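Local structure of DNA annealing helicase and endonuclease ZRANB3 (Homo sapiens, 5MKW) at residues Q28-R33 with Y47-S52. The protein anneals DNA strands using ATP and cuts DNA as an endonuclease to keep stalled replication forks stable, its HNH nuclease domain being the part described here. Sequence-based numbering, arbitrary orientation. Where two conformers were deposited one is given.
Sequences QELFLR and YATWTS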
# COMPACT_ATOMS: atom_id res chain seq x y z
N GLN A 28 6.42 -7.50 -2.31
CA GLN A 28 7.81 -7.30 -2.65
C GLN A 28 8.31 -8.20 -3.77
O GLN A 28 9.10 -7.79 -4.60
CB GLN A 28 8.70 -7.43 -1.44
CG GLN A 28 10.21 -7.28 -1.71
CD GLN A 28 10.60 -5.82 -1.94
OE1 GLN A 28 9.79 -4.87 -1.74
NE2 GLN A 28 11.82 -5.61 -2.36
N GLU A 29 7.87 -9.45 -3.77
CA GLU A 29 8.25 -10.40 -4.82
C GLU A 29 7.72 -9.95 -6.18
O GLU A 29 8.43 -10.01 -7.18
CB GLU A 29 7.67 -11.76 -4.49
CG GLU A 29 7.60 -12.74 -5.66
CD GLU A 29 7.03 -14.11 -5.24
OE1 GLU A 29 5.79 -14.22 -5.01
OE2 GLU A 29 7.84 -15.06 -5.11
N LEU A 30 6.48 -9.44 -6.21
CA LEU A 30 5.95 -8.86 -7.46
C LEU A 30 6.75 -7.60 -7.93
O LEU A 30 7.04 -7.43 -9.13
CB LEU A 30 4.47 -8.51 -7.31
CG LEU A 30 3.78 -8.13 -8.66
CD1 LEU A 30 3.79 -9.33 -9.62
CD2 LEU A 30 2.37 -7.62 -8.39
N PHE A 31 7.07 -6.71 -7.01
CA PHE A 31 7.93 -5.55 -7.31
C PHE A 31 9.21 -6.00 -8.02
O PHE A 31 9.59 -5.44 -9.05
CB PHE A 31 8.33 -4.78 -6.01
CG PHE A 31 9.48 -3.83 -6.22
CD1 PHE A 31 9.36 -2.74 -7.10
CD2 PHE A 31 10.73 -4.10 -5.68
CE1 PHE A 31 10.46 -1.95 -7.44
CE2 PHE A 31 11.83 -3.31 -6.01
CZ PHE A 31 11.68 -2.23 -6.90
N LEU A 32 9.90 -6.99 -7.46
CA LEU A 32 11.20 -7.39 -8.03
C LEU A 32 11.01 -7.97 -9.42
O LEU A 32 11.82 -7.72 -10.30
CB LEU A 32 11.91 -8.41 -7.15
CG LEU A 32 12.30 -7.93 -5.77
CD1 LEU A 32 12.65 -9.12 -4.89
CD2 LEU A 32 13.48 -6.98 -5.90
N ARG A 33 9.96 -8.76 -9.60
CA ARG A 33 9.66 -9.35 -10.90
C ARG A 33 9.37 -8.26 -11.95
O ARG A 33 9.93 -8.29 -13.07
CB ARG A 33 8.50 -10.33 -10.75
CG ARG A 33 7.95 -10.88 -12.07
CD ARG A 33 8.62 -12.16 -12.55
NE ARG A 33 7.86 -12.71 -13.67
CZ ARG A 33 8.21 -12.58 -14.95
NH1 ARG A 33 9.31 -11.96 -15.29
NH2 ARG A 33 7.44 -13.12 -15.88
N TYR A 47 -1.78 -6.73 -15.09
CA TYR A 47 -3.21 -7.03 -15.22
C TYR A 47 -3.57 -8.49 -14.99
O TYR A 47 -4.75 -8.82 -14.92
CB TYR A 47 -3.74 -6.58 -16.59
CG TYR A 47 -3.95 -5.07 -16.67
CD1 TYR A 47 -5.14 -4.48 -16.22
CD2 TYR A 47 -2.92 -4.22 -17.06
CE1 TYR A 47 -5.33 -3.12 -16.31
CE2 TYR A 47 -3.09 -2.85 -17.09
CZ TYR A 47 -4.31 -2.31 -16.76
OH TYR A 47 -4.50 -0.95 -16.83
N ALA A 48 -2.56 -9.35 -14.85
CA ALA A 48 -2.79 -10.77 -14.58
C ALA A 48 -2.89 -11.07 -13.10
O ALA A 48 -3.14 -12.22 -12.76
CB ALA A 48 -1.67 -11.61 -15.18
N THR A 49 -2.72 -10.08 -12.22
CA THR A 49 -2.73 -10.36 -10.79
C THR A 49 -3.39 -9.23 -10.00
O THR A 49 -4.08 -8.41 -10.58
CB THR A 49 -1.30 -10.75 -10.31
OG1 THR A 49 -1.40 -11.35 -9.04
CG2 THR A 49 -0.36 -9.61 -10.28
N TRP A 50 -3.25 -9.26 -8.68
CA TRP A 50 -3.97 -8.36 -7.74
C TRP A 50 -3.76 -6.89 -8.03
O TRP A 50 -4.61 -6.06 -7.72
CB TRP A 50 -3.54 -8.65 -6.29
CG TRP A 50 -2.04 -8.45 -6.03
CD1 TRP A 50 -1.07 -9.41 -6.03
CD2 TRP A 50 -1.39 -7.25 -5.64
NE1 TRP A 50 0.15 -8.87 -5.70
CE2 TRP A 50 -0.03 -7.53 -5.48
CE3 TRP A 50 -1.84 -5.98 -5.35
CZ2 TRP A 50 0.88 -6.58 -5.04
CZ3 TRP A 50 -0.92 -5.00 -5.06
CH2 TRP A 50 0.41 -5.31 -4.85
N THR A 51 -2.63 -6.55 -8.64
CA THR A 51 -2.37 -5.15 -9.09
C THR A 51 -3.40 -4.61 -10.15
O THR A 51 -3.56 -3.39 -10.33
CB THR A 51 -0.95 -5.06 -9.70
OG1 THR A 51 -0.71 -6.22 -10.51
CG2 THR A 51 0.10 -4.99 -8.61
N SER A 52 -4.12 -5.51 -10.79
CA SER A 52 -5.11 -5.10 -11.79
C SER A 52 -6.17 -4.17 -11.22
O SER A 52 -6.82 -3.42 -11.97
CB SER A 52 -5.80 -6.31 -12.39
OG SER A 52 -6.65 -6.93 -11.43
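In the HNH domain of ZRANB3, helix 27-36 packs on the connection that follows helix 39-47, and of residues 28-33 L30 alone touches 47-52. One of its methyls, CD2, meets T49, W50 and T51. With L30 CG anti to the backbone N (chi1 -170°) and chi2 at 63°, CD2 is the methyl turned to the 47-52 segment. The meeting with T51 is tip to tip and tight, with L30 CD2 3.5 Å from T51 CG2. T49 CG2 is a looser neighbour, 3.9 Å from L30 CD2. Past the indole L30 runs in the opposite sense, its CD2 3.7 Å from W50 NE1 and approaching the ring obliquely. No hydrogen bond joins the two segments; the contact is van der Waals, to which leucine brings a branched methyl end and each threonine a single methyl beside its hydroxyl. The large indole of W50 also touches residues of the Cys4 zinc site (C20, C23, C96 and C99), its side chain about 6 Å from the zinc ion, and packs on T97 and V98 at the start of helix 97-118. T51 CG2 lies over one face of that ring, 3.6 Å above its plane and displaced toward the rim, while T51 OG1 is hydrogen-bonded to L46 O in helix 39-47, a use of both threonine branches. Behind them, S52 N and S52 OG both bond T49 O from opposite faces of its plane, S52 OG lying 3.1 Å from T49 O.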